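Local coordinates for protein frutapin (Artocarpus altilis, PDB 5KRP) that probably binds carbohydrates, particularly mannose-type sugars, as a four-chain plant lectin built from jacalin-like beta-prism subunits, at residues A[87-100]-A[136-148]. Sequence-based numbering, arbitrary orientation.
Sequences FSSLATRTPVVRSL and RTGDLLDAIGVHM
Val97 and Asp142 lie where two strands of different sheets meet: the axes of 95-100 and 141-148 approach to 4.5 Å at 77°, and a single backbone hydrogen bond joins them, from Val97 N to Leu141 O at 2.9 Å. Its N-H...O angle of 168° makes this link nearly straight. Beside it, the Val96 CA-H points to Asp142 O. The steep crossing confines this pairing to one corner of the beta prism, beyond which side chains take over.

On the inner side, Val97 CG2 reaches Leu141 CG at 4.0 Å and also rests on the backbone of Ala143. Leu100 extends the apolar patch, laying one methyl, CD1, near Leu141 and the other, CD2, near Ile144 CG2; Ile38 of strand 38-47 packs on Val97, Leu100 and Leu141, bringing in the third sheet.

Toward the loops, Leu140 CD1 sits 3.7 Å from the centroid of the Phe87 ring, almost on its normal, a CH-pi contact over the face. With CG placed trans to N (chi1 -160°) the ring is carried toward Leu140, and chi2 sets the face that meets the methyl. Val96 CG2 flanks the same methyl.

Asp142 has CB directed away from 87-100, yet its OD2 accepts from a water 2.6 Å away; that water also donates to Pro95 O and accepts from Thr94 OG1. OD2 additionally bonds a glycerol, as do Asp139 N and Leu140 N. Gly138 to Asp142 spell the GXXXD motif, whose backbone N-H groups and final Asp form the monosaccharide site in jacalin-related lectins, consistent with the glycerol occupying that site and probably mimicking sugar hydroxyls. The bridging water thus couples Thr94 OG1 and Pro95 O to the carboxylate of a probable sugar site.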
loop_
_atom_site.group_PDB
_atom_site.type_symbol
_atom_site.label_atom_id
_atom_site.label_comp_id
_atom_site.label_asym_id
_atom_site.label_seq_id
_atom_site.Cartn_x
_atom_site.Cartn_y
_atom_site.Cartn_z
ATOM N N PHE A 87 -7.216 16.402 32.428
ATOM C CA PHE A 87 -8.414 16.107 33.131
ATOM C C PHE A 87 -8.041 16.360 34.583
ATOM O O PHE A 87 -7.187 15.634 35.176
ATOM C CB PHE A 87 -8.866 14.691 32.891
ATOM C CG PHE A 87 -10.325 14.501 33.195
ATOM C CD1 PHE A 87 -11.286 15.024 32.329
ATOM C CD2 PHE A 87 -10.748 13.837 34.361
ATOM C CE1 PHE A 87 -12.643 14.864 32.583
ATOM C CE2 PHE A 87 -12.120 13.667 34.609
ATOM C CZ PHE A 87 -13.067 14.187 33.723
ATOM N N SER A 88 -8.594 17.462 35.079
ATOM C CA SER A 88 -8.107 18.115 36.322
ATOM C C SER A 88 -8.301 17.253 37.560
ATOM O O SER A 88 -7.464 17.290 38.478
ATOM C CB SER A 88 -8.808 19.468 36.539
ATOM O OG SER A 88 -10.203 19.323 36.305
ATOM N N SER A 89 -9.360 16.445 37.571
ATOM C CA SER A 89 -9.661 15.561 38.723
ATOM C C SER A 89 -8.774 14.315 38.891
ATOM O O SER A 89 -8.964 13.589 39.849
ATOM C CB SER A 89 -11.141 15.153 38.699
ATOM O OG SER A 89 -11.413 14.200 37.689
ATOM N N LEU A 90 -7.824 14.048 37.976
ATOM C CA LEU A 90 -6.739 13.051 38.240
ATOM C C LEU A 90 -5.479 13.789 38.829
ATOM O O LEU A 90 -5.141 14.918 38.415
ATOM C CB LEU A 90 -6.378 12.262 36.964
ATOM C CG LEU A 90 -7.486 11.790 35.990
ATOM C CD1 LEU A 90 -6.971 11.840 34.553
ATOM C CD2 LEU A 90 -8.026 10.390 36.306
ATOM N N ALA A 91 -4.794 13.148 39.790
ATOM C CA ALA A 91 -3.533 13.678 40.410
ATOM C C ALA A 91 -2.474 14.099 39.378
ATOM O O ALA A 91 -1.777 15.152 39.482
ATOM C CB ALA A 91 -2.939 12.611 41.333
ATOM N N THR A 92 -2.388 13.267 38.341
ATOM C CA THR A 92 -1.394 13.451 37.287
ATOM C C THR A 92 -1.754 14.555 36.311
ATOM O O THR A 92 -0.929 14.900 35.428
ATOM C CB THR A 92 -1.291 12.181 36.462
ATOM O OG1 THR A 92 -2.612 11.928 35.918
ATOM C CG2 THR A 92 -0.773 11.033 37.368
ATOM N N ARG A 93 -2.983 15.083 36.400
ATOM C CA ARG A 93 -3.420 16.062 35.418
ATOM C C ARG A 93 -2.993 15.673 33.932
ATOM O O ARG A 93 -2.515 16.476 33.126
ATOM C CB ARG A 93 -2.901 17.424 35.790
ATOM C CG ARG A 93 -3.873 18.451 35.297
ATOM C CD ARG A 93 -3.729 19.781 35.988
ATOM N NE ARG A 93 -4.253 20.821 35.115
ATOM C CZ ARG A 93 -3.636 21.275 34.020
ATOM N NH1 ARG A 93 -2.451 20.770 33.626
ATOM N NH2 ARG A 93 -4.220 22.242 33.302
ATOM N N THR A 94 -3.150 14.419 33.594
ATOM C CA THR A 94 -2.635 13.958 32.288
ATOM C C THR A 94 -3.669 14.381 31.144
ATOM O O THR A 94 -4.872 14.328 31.400
ATOM C CB THR A 94 -2.388 12.495 32.361
ATOM O OG1 THR A 94 -1.570 12.146 31.261
ATOM C CG2 THR A 94 -3.676 11.673 32.419
ATOM N N PRO A 95 -3.201 14.796 29.973
ATOM C CA PRO A 95 -4.139 15.030 28.851
ATOM C C PRO A 95 -4.876 13.747 28.440
ATOM O O PRO A 95 -4.301 12.678 28.369
ATOM C CB PRO A 95 -3.234 15.522 27.727
ATOM C CG PRO A 95 -1.960 15.993 28.429
ATOM C CD PRO A 95 -1.798 15.037 29.506
ATOM N N VAL A 96 -6.158 13.908 28.179
ATOM C CA VAL A 96 -7.025 12.888 27.641
ATOM C C VAL A 96 -7.845 13.408 26.467
ATOM O O VAL A 96 -7.851 14.602 26.133
ATOM C CB VAL A 96 -7.997 12.312 28.743
ATOM C CG1 VAL A 96 -7.246 11.826 29.934
ATOM C CG2 VAL A 96 -9.040 13.325 29.162
ATOM N N VAL A 97 -8.574 12.494 25.821
ATOM C CA VAL A 97 -9.455 12.880 24.727
ATOM C C VAL A 97 -10.773 13.356 25.305
ATOM O O VAL A 97 -11.504 12.562 25.881
ATOM C CB VAL A 97 -9.740 11.688 23.762
ATOM C CG1 VAL A 97 -10.680 12.111 22.649
ATOM C CG2 VAL A 97 -8.409 11.107 23.235
ATOM N N ARG A 98 -11.009 14.649 25.164
ATOM C CA ARG A 98 -12.136 15.355 25.781
ATOM C C ARG A 98 -13.339 15.294 24.879
ATOM O O ARG A 98 -14.484 15.204 25.347
ATOM C CB ARG A 98 -11.788 16.815 26.139
ATOM C CG ARG A 98 -10.684 17.002 27.178
ATOM C CD ARG A 98 -10.999 16.428 28.548
ATOM N NE ARG A 98 -12.224 17.056 28.983
ATOM C CZ ARG A 98 -12.292 18.225 29.607
ATOM N NH1 ARG A 98 -11.196 18.875 30.001
ATOM N NH2 ARG A 98 -13.476 18.732 29.818
ATOM N N SER A 99 -13.106 15.248 23.570
ATOM C CA SER A 99 -14.216 15.219 22.601
ATOM C C SER A 99 -13.775 14.440 21.325
ATOM O O SER A 99 -12.585 14.513 20.949
ATOM C CB SER A 99 -14.554 16.621 22.146
ATOM O OG SER A 99 -15.770 16.659 21.467
ATOM N N LEU A 100 -14.756 13.855 20.649
ATOM C CA LEU A 100 -14.583 13.279 19.303
ATOM C C LEU A 100 -15.758 13.700 18.390
ATOM O O LEU A 100 -16.901 13.843 18.812
ATOM C CB LEU A 100 -14.464 11.753 19.314
ATOM C CG LEU A 100 -13.206 11.189 19.890
ATOM C CD1 LEU A 100 -13.357 9.731 20.082
ATOM C CD2 LEU A 100 -12.002 11.456 18.964
ATOM N N ARG A 136 -5.030 4.440 24.092
ATOM C CA ARG A 136 -4.743 4.158 25.484
ATOM C C ARG A 136 -5.953 4.525 26.320
ATOM O O ARG A 136 -6.550 5.555 26.084
ATOM C CB ARG A 136 -3.603 4.941 26.041
ATOM C CG ARG A 136 -2.446 5.153 25.182
ATOM C CD ARG A 136 -1.306 5.889 25.872
ATOM N NE ARG A 136 -0.989 6.992 25.055
ATOM C CZ ARG A 136 -0.306 6.977 23.919
ATOM N NH1 ARG A 136 0.187 5.877 23.438
ATOM N NH2 ARG A 136 -0.126 8.125 23.274
ATOM N N THR A 137 -6.329 3.631 27.254
ATOM C CA THR A 137 -7.490 3.847 28.096
ATOM C C THR A 137 -7.190 3.463 29.545
ATOM O O THR A 137 -6.671 2.398 29.792
ATOM C CB THR A 137 -8.638 2.937 27.593
ATOM O OG1 THR A 137 -8.959 3.314 26.240
ATOM C CG2 THR A 137 -9.910 3.176 28.452
ATOM N N GLY A 138 -7.528 4.332 30.444
ATOM C CA GLY A 138 -7.437 4.079 31.888
ATOM C C GLY A 138 -8.868 4.191 32.385
ATOM O O GLY A 138 -9.682 3.328 32.054
ATOM N N ASP A 139 -9.149 5.213 33.178
ATOM C CA ASP A 139 -10.508 5.549 33.511
ATOM C C ASP A 139 -11.191 6.175 32.301
ATOM O O ASP A 139 -12.389 6.113 32.226
ATOM C CB ASP A 139 -10.602 6.546 34.648
ATOM C CG ASP A 139 -10.141 5.983 35.997
ATOM O OD1 ASP A 139 -9.925 4.749 36.163
ATOM O OD2 ASP A 139 -9.942 6.858 36.879
ATOM N N LEU A 140 -10.409 6.825 31.408
ATOM C CA LEU A 140 -10.889 7.576 30.295
ATOM C C LEU A 140 -10.031 7.131 29.056
ATOM O O LEU A 140 -9.051 6.386 29.179
ATOM C CB LEU A 140 -10.669 9.078 30.507
ATOM C CG LEU A 140 -11.515 9.671 31.661
ATOM C CD1 LEU A 140 -11.092 11.082 31.897
ATOM C CD2 LEU A 140 -12.979 9.656 31.367
ATOM N N LEU A 141 -10.432 7.616 27.902
ATOM C CA LEU A 141 -9.652 7.446 26.681
ATOM C C LEU A 141 -8.547 8.483 26.737
ATOM O O LEU A 141 -8.729 9.606 26.379
ATOM C CB LEU A 141 -10.598 7.681 25.467
ATOM C CG LEU A 141 -9.902 7.459 24.109
ATOM C CD1 LEU A 141 -9.439 6.050 24.014
ATOM C CD2 LEU A 141 -10.793 7.850 22.956
ATOM N N ASP A 142 -7.369 8.067 27.174
ATOM C CA ASP A 142 -6.216 8.969 27.155
ATOM C C ASP A 142 -5.765 9.434 25.757
ATOM O O ASP A 142 -5.385 10.591 25.574
ATOM C CB ASP A 142 -5.041 8.262 27.817
ATOM C CG ASP A 142 -5.257 7.996 29.309
ATOM O OD1 ASP A 142 -6.014 7.065 29.679
ATOM O OD2 ASP A 142 -4.639 8.710 30.144
ATOM N N ALA A 143 -5.842 8.556 24.762
ATOM C CA ALA A 143 -5.314 8.927 23.426
ATOM C C ALA A 143 -5.919 7.976 22.394
ATOM O O ALA A 143 -6.321 6.860 22.728
ATOM C CB ALA A 143 -3.786 8.835 23.388
ATOM N N ILE A 144 -6.016 8.478 21.178
ATOM C CA ILE A 144 -6.504 7.664 20.067
ATOM C C ILE A 144 -5.733 7.946 18.792
ATOM O O ILE A 144 -5.385 9.104 18.458
ATOM C CB ILE A 144 -8.016 7.824 19.910
ATOM C CG1 ILE A 144 -8.615 6.844 18.898
ATOM C CG2 ILE A 144 -8.399 9.179 19.412
ATOM C CD1 ILE A 144 -10.011 7.343 18.532
ATOM N N GLY A 145 -5.483 6.832 18.065
ATOM C CA GLY A 145 -4.750 6.883 16.796
ATOM C C GLY A 145 -5.455 6.031 15.738
ATOM O O GLY A 145 -6.343 5.286 16.067
ATOM N N VAL A 146 -5.022 6.160 14.487
ATOM C CA VAL A 146 -5.771 5.548 13.384
ATOM C C VAL A 146 -4.850 4.890 12.396
ATOM O O VAL A 146 -3.833 5.420 11.981
ATOM C CB VAL A 146 -6.831 6.453 12.680
ATOM C CG1 VAL A 146 -7.832 6.996 13.693
ATOM C CG2 VAL A 146 -6.200 7.586 11.917
ATOM N N HIS A 147 -5.257 3.669 12.010
ATOM C CA HIS A 147 -4.603 2.943 10.931
ATOM C C HIS A 147 -5.328 3.236 9.614
ATOM O O HIS A 147 -6.568 3.191 9.592
ATOM C CB HIS A 147 -4.688 1.433 11.175
ATOM C CG HIS A 147 -3.989 0.964 12.426
ATOM N ND1 HIS A 147 -2.622 1.121 12.623
ATOM C CD2 HIS A 147 -4.452 0.311 13.531
ATOM C CE1 HIS A 147 -2.280 0.590 13.786
ATOM N NE2 HIS A 147 -3.370 0.104 14.362
ATOM N N MET A 148 -4.574 3.456 8.522
ATOM C CA MET A 148 -5.182 3.773 7.228
ATOM C C MET A 148 -4.689 2.836 6.128
ATOM O O MET A 148 -3.508 2.426 6.133
ATOM C CB MET A 148 -4.889 5.231 6.820
ATOM C CG MET A 148 -5.365 6.238 7.899
ATOM S SD MET A 148 -5.054 7.949 7.416
ATOM C CE MET A 148 -6.190 7.954 6.032
HETATM O O HOH W 1 -2.888 10.575 29.474
#